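Local coordinates for protein type II restriction enzyme SfiI (PDB 2EZV) that recognises the double-stranded DNA sequence GGCC-N5-GGCC and, as a tetrameric type II restriction endonuclease, cleaves within its five-base spacer to leave terminal 5'-phosphates, at residues Glu12-Thr20 with Arg84-Gln95. Sequence-based numbering, arbitrary orientation.
Sequences ELESVEKQT and RWLPSPHGLLPQ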
ATOM      1  N   GLU D  12     -29.652  -7.475   6.886  1.00 23.50           N
ATOM      2  CA  GLU D  12     -28.557  -6.542   6.661  1.00 23.65           C
ATOM      3  C   GLU D  12     -27.223  -7.243   6.866  1.00 22.81           C
ATOM      4  O   GLU D  12     -26.257  -6.970   6.152  1.00 22.64           O
ATOM      5  CB  GLU D  12     -28.696  -5.342   7.602  1.00 23.35           C
ATOM      6  CG  GLU D  12     -30.067  -4.686   7.493  1.00 26.05           C
ATOM      7  CD  GLU D  12     -30.325  -3.641   8.560  1.00 26.18           C
ATOM      8  OE1 GLU D  12     -29.901  -3.831   9.721  1.00 28.62           O
ATOM      9  OE2 GLU D  12     -30.973  -2.632   8.235  1.00 26.70           O
ATOM     10  N   LEU D  13     -27.180  -8.156   7.835  1.00 22.14           N
ATOM     11  CA  LEU D  13     -25.966  -8.917   8.113  1.00 20.42           C
ATOM     12  C   LEU D  13     -25.584  -9.767   6.904  1.00 18.97           C
ATOM     13  O   LEU D  13     -24.428  -9.794   6.502  1.00 19.44           O
ATOM     14  CB  LEU D  13     -26.158  -9.817   9.336  1.00 19.19           C
ATOM     15  CG  LEU D  13     -24.963 -10.711   9.675  1.00 18.51           C
ATOM     16  CD1 LEU D  13     -23.720  -9.849   9.806  1.00 20.13           C
ATOM     17  CD2 LEU D  13     -25.219 -11.475  10.963  1.00 19.07           C
ATOM     18  N   GLU D  14     -26.556 -10.457   6.319  1.00 19.51           N
ATOM     19  CA  GLU D  14     -26.272 -11.292   5.147  1.00 20.11           C
ATOM     20  C   GLU D  14     -25.794 -10.394   4.009  1.00 21.41           C
ATOM     21  O   GLU D  14     -24.936 -10.768   3.209  1.00 23.45           O
ATOM     22  CB  GLU D  14     -27.527 -12.050   4.690  1.00 19.05           C
ATOM     23  CG  GLU D  14     -28.108 -13.019   5.717  1.00 18.35           C
ATOM     24  CD  GLU D  14     -28.798 -14.197   5.061  1.00 20.00           C
ATOM     25  OE1 GLU D  14     -29.932 -14.541   5.465  1.00 22.42           O
ATOM     26  OE2 GLU D  14     -28.198 -14.791   4.137  1.00 18.85           O
ATOM     27  N   SER D  15     -26.368  -9.201   3.952  1.00 19.96           N
ATOM     28  CA  SER D  15     -26.029  -8.234   2.932  1.00 19.45           C
ATOM     29  C   SER D  15     -24.550  -7.865   2.965  1.00 18.77           C
ATOM     30  O   SER D  15     -23.918  -7.748   1.913  1.00 19.40           O
ATOM     31  CB  SER D  15     -26.889  -6.979   3.106  1.00 19.67           C
ATOM     32  OG  SER D  15     -26.582  -6.017   2.120  1.00 19.66           O
ATOM     33  N   VAL D  16     -23.993  -7.683   4.158  1.00 17.39           N
ATOM     34  CA  VAL D  16     -22.583  -7.329   4.239  1.00 17.43           C
ATOM     35  C   VAL D  16     -21.714  -8.520   3.870  1.00 16.70           C
ATOM     36  O   VAL D  16     -20.587  -8.347   3.395  1.00 16.99           O
ATOM     37  CB  VAL D  16     -22.154  -6.828   5.650  1.00 17.42           C
ATOM     38  CG1 VAL D  16     -23.346  -6.299   6.407  1.00 17.95           C
ATOM     39  CG2 VAL D  16     -21.443  -7.913   6.396  1.00 15.05           C
ATOM     40  N   GLU D  17     -22.216  -9.728   4.099  1.00 14.84           N
ATOM     41  CA  GLU D  17     -21.426 -10.901   3.744  1.00 15.73           C
ATOM     42  C   GLU D  17     -21.444 -10.981   2.225  1.00 15.10           C
ATOM     43  O   GLU D  17     -20.441 -11.302   1.591  1.00 13.70           O
ATOM     44  CB  GLU D  17     -22.000 -12.175   4.377  1.00 13.68           C
ATOM     45  CG  GLU D  17     -21.594 -12.352   5.836  1.00 15.32           C
ATOM     46  CD  GLU D  17     -22.191 -13.591   6.501  1.00 19.10           C
ATOM     47  OE1 GLU D  17     -21.799 -13.893   7.649  1.00 20.73           O
ATOM     48  OE2 GLU D  17     -23.052 -14.265   5.897  1.00 19.49           O
ATOM     49  N   LYS D  18     -22.586 -10.637   1.648  1.00 14.36           N
ATOM     50  CA  LYS D  18     -22.734 -10.669   0.202  1.00 15.43           C
ATOM     51  C   LYS D  18     -21.790  -9.692  -0.499  1.00 14.16           C
ATOM     52  O   LYS D  18     -21.147 -10.059  -1.476  1.00 11.97           O
ATOM     53  CB  LYS D  18     -24.178 -10.355  -0.189  1.00 16.48           C
ATOM     54  CG  LYS D  18     -24.516 -10.692  -1.629  1.00 15.14           C
ATOM     55  CD  LYS D  18     -25.950 -10.304  -1.915  1.00 18.41           C
ATOM     56  CE  LYS D  18     -26.404 -10.757  -3.284  1.00 17.21           C
ATOM     57  NZ  LYS D  18     -27.803 -10.305  -3.574  1.00 19.51           N
ATOM     58  N   GLN D  19     -21.695  -8.455  -0.008  1.00 13.83           N
ATOM     59  CA  GLN D  19     -20.802  -7.501  -0.663  1.00 14.44           C
ATOM     60  C   GLN D  19     -19.342  -7.852  -0.388  1.00 12.29           C
ATOM     61  O   GLN D  19     -18.457  -7.533  -1.179  1.00 13.77           O
ATOM     62  CB  GLN D  19     -21.121  -6.046  -0.260  1.00 14.88           C
ATOM     63  CG  GLN D  19     -20.697  -5.598   1.131  1.00 17.77           C
ATOM     64  CD  GLN D  19     -20.983  -4.112   1.366  1.00 18.13           C
ATOM     65  OE1 GLN D  19     -22.127  -3.679   1.306  1.00 20.56           O
ATOM     66  NE2 GLN D  19     -19.941  -3.337   1.636  1.00 17.57           N
ATOM     67  N   THR D  20     -19.088  -8.527   0.726  1.00 13.63           N
ATOM     68  CA  THR D  20     -17.726  -8.954   1.046  1.00 12.62           C
ATOM     69  C   THR D  20     -17.362 -10.010  -0.001  1.00 13.74           C
ATOM     70  O   THR D  20     -16.307  -9.953  -0.628  1.00 12.73           O
ATOM     71  CB  THR D  20     -17.646  -9.587   2.440  1.00 12.60           C
ATOM     72  OG1 THR D  20     -17.873  -8.581   3.431  1.00 14.83           O
ATOM     73  CG2 THR D  20     -16.284 -10.231   2.672  1.00 11.58           C
ATOM     74  N   ARG D  84     -10.386  -4.820   9.367  1.00 14.66           N
ATOM     75  CA  ARG D  84     -10.559  -3.614   8.567  1.00 15.16           C
ATOM     76  C   ARG D  84     -11.944  -2.992   8.740  1.00 15.63           C
ATOM     77  O   ARG D  84     -12.806  -3.560   9.393  1.00 15.28           O
ATOM     78  CB  ARG D  84     -10.395  -3.991   7.094  1.00 15.32           C
ATOM     79  CG  ARG D  84     -11.512  -4.950   6.650  1.00 13.27           C
ATOM     80  CD  ARG D  84     -11.366  -5.540   5.263  1.00  8.42           C
ATOM     81  NE  ARG D  84     -12.630  -6.173   4.883  1.00 12.69           N
ATOM     82  CZ  ARG D  84     -12.874  -6.772   3.718  1.00 11.18           C
ATOM     83  NH1 ARG D  84     -11.935  -6.849   2.788  1.00  6.02           N
ATOM     84  NH2 ARG D  84     -14.085  -7.256   3.465  1.00  8.55           N
ATOM     85  N   TRP D  85     -12.140  -1.818   8.145  1.00 15.76           N
ATOM     86  CA  TRP D  85     -13.430  -1.133   8.174  1.00 14.84           C
ATOM     87  C   TRP D  85     -14.089  -1.437   6.832  1.00 14.81           C
ATOM     88  O   TRP D  85     -13.465  -1.289   5.778  1.00 12.76           O
ATOM     89  CB  TRP D  85     -13.273   0.389   8.281  1.00 15.53           C
ATOM     90  CG  TRP D  85     -12.791   0.907   9.594  1.00 15.54           C
ATOM     91  CD1 TRP D  85     -11.552   1.387   9.878  1.00 15.83           C
ATOM     92  CD2 TRP D  85     -13.576   1.093  10.780  1.00 17.59           C
ATOM     93  NE1 TRP D  85     -11.513   1.876  11.163  1.00 15.75           N
ATOM     94  CE2 TRP D  85     -12.742   1.711  11.739  1.00 16.18           C
ATOM     95  CE3 TRP D  85     -14.908   0.807  11.122  1.00 16.40           C
ATOM     96  CZ2 TRP D  85     -13.194   2.051  13.021  1.00 17.45           C
ATOM     97  CZ3 TRP D  85     -15.358   1.148  12.400  1.00 17.44           C
ATOM     98  CH2 TRP D  85     -14.500   1.764  13.331  1.00 15.89           C
ATOM     99  N   LEU D  86     -15.340  -1.865   6.864  1.00 13.99           N
ATOM    100  CA  LEU D  86     -16.041  -2.157   5.634  1.00 15.79           C
ATOM    101  C   LEU D  86     -17.128  -1.109   5.417  1.00 17.40           C
ATOM    102  O   LEU D  86     -18.142  -1.096   6.113  1.00 16.65           O
ATOM    103  CB  LEU D  86     -16.670  -3.550   5.702  1.00 16.59           C
ATOM    104  CG  LEU D  86     -17.450  -4.010   4.462  1.00 16.84           C
ATOM    105  CD1 LEU D  86     -16.486  -4.129   3.284  1.00 15.99           C
ATOM    106  CD2 LEU D  86     -18.140  -5.352   4.736  1.00 12.33           C
ATOM    107  N   PRO D  87     -16.922  -0.199   4.457  1.00 18.32           N
ATOM    108  CA  PRO D  87     -17.961   0.810   4.233  1.00 17.47           C
ATOM    109  C   PRO D  87     -19.219   0.191   3.634  1.00 17.61           C
ATOM    110  O   PRO D  87     -19.139  -0.708   2.800  1.00 17.72           O
ATOM    111  CB  PRO D  87     -17.286   1.802   3.286  1.00 16.42           C
ATOM    112  CG  PRO D  87     -16.294   0.976   2.558  1.00 19.30           C
ATOM    113  CD  PRO D  87     -15.735   0.056   3.623  1.00 17.78           C
ATOM    114  N   SER D  88     -20.380   0.658   4.075  1.00 17.10           N
ATOM    115  CA  SER D  88     -21.642   0.146   3.557  1.00 18.12           C
ATOM    116  C   SER D  88     -22.767   1.076   3.976  1.00 17.66           C
ATOM    117  O   SER D  88     -22.583   1.947   4.807  1.00 17.70           O
ATOM    118  CB  SER D  88     -21.924  -1.260   4.099  1.00 18.38           C
ATOM    119  OG  SER D  88     -22.459  -1.198   5.404  1.00 15.17           O
ATOM    120  N   PRO D  89     -23.957   0.893   3.406  1.00 19.30           N
ATOM    121  CA  PRO D  89     -25.045   1.785   3.802  1.00 20.67           C
ATOM    122  C   PRO D  89     -25.553   1.485   5.204  1.00 21.12           C
ATOM    123  O   PRO D  89     -26.251   2.296   5.801  1.00 22.19           O
ATOM    124  CB  PRO D  89     -26.090   1.550   2.714  1.00 20.80           C
ATOM    125  CG  PRO D  89     -25.858   0.124   2.347  1.00 21.09           C
ATOM    126  CD  PRO D  89     -24.364   0.015   2.298  1.00 18.99           C
ATOM    127  N   HIS D  90     -25.189   0.322   5.734  1.00 21.87           N
ATOM    128  CA  HIS D  90     -25.618  -0.063   7.070  1.00 21.65           C
ATOM    129  C   HIS D  90     -24.754   0.660   8.094  1.00 21.13           C
ATOM    130  O   HIS D  90     -25.093   0.730   9.280  1.00 22.21           O
ATOM    131  CB  HIS D  90     -25.454  -1.566   7.275  1.00 23.75           C
ATOM    132  CG  HIS D  90     -25.877  -2.393   6.103  1.00 24.55           C
ATOM    133  ND1 HIS D  90     -27.157  -2.370   5.595  1.00 24.75           N
ATOM    134  CD2 HIS D  90     -25.194  -3.297   5.361  1.00 24.02           C
ATOM    135  CE1 HIS D  90     -27.248  -3.226   4.594  1.00 24.69           C
ATOM    136  NE2 HIS D  90     -26.070  -3.802   4.432  1.00 24.32           N
ATOM    137  N   GLY D  91     -23.627   1.179   7.620  1.00 19.44           N
ATOM    138  CA  GLY D  91     -22.685   1.881   8.473  1.00 18.29           C
ATOM    139  C   GLY D  91     -21.267   1.439   8.137  1.00 17.59           C
ATOM    140  O   GLY D  91     -21.078   0.491   7.368  1.00 17.22           O
ATOM    141  N   LEU D  92     -20.272   2.132   8.682  1.00 15.12           N
ATOM    142  CA  LEU D  92     -18.880   1.763   8.441  1.00 15.81           C
ATOM    143  C   LEU D  92     -18.572   0.667   9.463  1.00 17.18           C
ATOM    144  O   LEU D  92     -18.235   0.937  10.623  1.00 16.23           O
ATOM    145  CB  LEU D  92     -17.964   2.959   8.656  1.00 15.23           C
ATOM    146  CG  LEU D  92     -16.482   2.668   8.466  1.00 16.33           C
ATOM    147  CD1 LEU D  92     -16.211   2.314   7.006  1.00 12.79           C
ATOM    148  CD2 LEU D  92     -15.673   3.900   8.893  1.00 15.76           C
ATOM    149  N   LEU D  93     -18.687  -0.574   9.009  1.00 16.48           N
ATOM    150  CA  LEU D  93     -18.505  -1.718   9.876  1.00 16.34           C
ATOM    151  C   LEU D  93     -17.112  -2.281  10.086  1.00 16.48           C
ATOM    152  O   LEU D  93     -16.395  -2.599   9.131  1.00 17.87           O
ATOM    153  CB  LEU D  93     -19.413  -2.846   9.400  1.00 16.75           C
ATOM    154  CG  LEU D  93     -20.878  -2.455   9.214  1.00 19.08           C
ATOM    155  CD1 LEU D  93     -21.668  -3.663   8.731  1.00 19.02           C
ATOM    156  CD2 LEU D  93     -21.441  -1.922  10.529  1.00 18.60           C
ATOM    157  N   PRO D  94     -16.702  -2.390  11.356  1.00 15.27           N
ATOM    158  CA  PRO D  94     -15.385  -2.947  11.679  1.00 15.20           C
ATOM    159  C   PRO D  94     -15.531  -4.447  11.334  1.00 16.69           C
ATOM    160  O   PRO D  94     -16.545  -5.079  11.669  1.00 16.04           O
ATOM    161  CB  PRO D  94     -15.259  -2.678  13.178  1.00 14.23           C
ATOM    162  CG  PRO D  94     -16.696  -2.731  13.645  1.00 16.46           C
ATOM    163  CD  PRO D  94     -17.412  -1.952  12.569  1.00 11.69           C
ATOM    164  N   GLN D  95     -14.544  -5.018  10.652  1.00 15.66           N
ATOM    165  CA  GLN D  95     -14.653  -6.410  10.242  1.00 14.46           C
ATOM    166  C   GLN D  95     -13.347  -7.194  10.248  1.00 15.30           C
ATOM    167  O   GLN D  95     -12.282  -6.654   9.964  1.00 15.38           O
ATOM    168  CB  GLN D  95     -15.264  -6.452   8.837  1.00 14.71           C
ATOM    169  CG  GLN D  95     -15.277  -7.805   8.136  1.00 12.72           C
ATOM    170  CD  GLN D  95     -15.799  -7.704   6.697  1.00 17.13           C
ATOM    171  OE1 GLN D  95     -15.218  -7.006   5.858  1.00 18.69           O
ATOM    172  NE2 GLN D  95     -16.895  -8.403   6.408  1.00 16.47           N
TER
HETATM  173  O   HOH W   1     -24.100  -4.709   2.884  1.00 24.95           O
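Thr20, Gln19 and Val16 of helix 10-41 lie against the beta-hairpin of strands 80-86 and 93-104 in the PD-(D/E)XK nuclease fold, a worked example of buried polar groups finding partners in a helix-sheet interface. Thr20 OG1 donates to the helical carbonyl Val16 O at 2.7 Å and accepts an almost straight bond (170°) from Gln95 NE2, 3.1 Å away, with OG1 lying in the plane of the Gln95 amide. The other end of that amide, Gln95 OE1, takes both NE and NH2 of Arg84 (2.9 and 2.7 Å), whose NH1 forms a salt bridge with Glu66; Thr157 OG1 also bonds Gln95 NE2. A leucine in place of Gln95 would probably leave Thr20 OG1 without this donor and Arg84 NE and NH2 without their shared acceptor. Next to the hairpin's turn, Gln19 of the helix divides its amide: NE2 donates to Pro87 O at 3.0 Å, while OE1 accepts from a water that also bonds Ser15 OG and His90 NE2. The His90 ring lies between Glu12 CB, a CH-pi contact over one face toward the rim, and Pro89 CG over the centre of the other. Apolar contact comes from Val16 CG1, which meets Leu93 CD1 at 3.9 Å. The type I turn itself is fastened by Ser88 OG, which accepts from His90 N in an ST turn and donates to a lone pair of Gly91 O, 2.9 Å away.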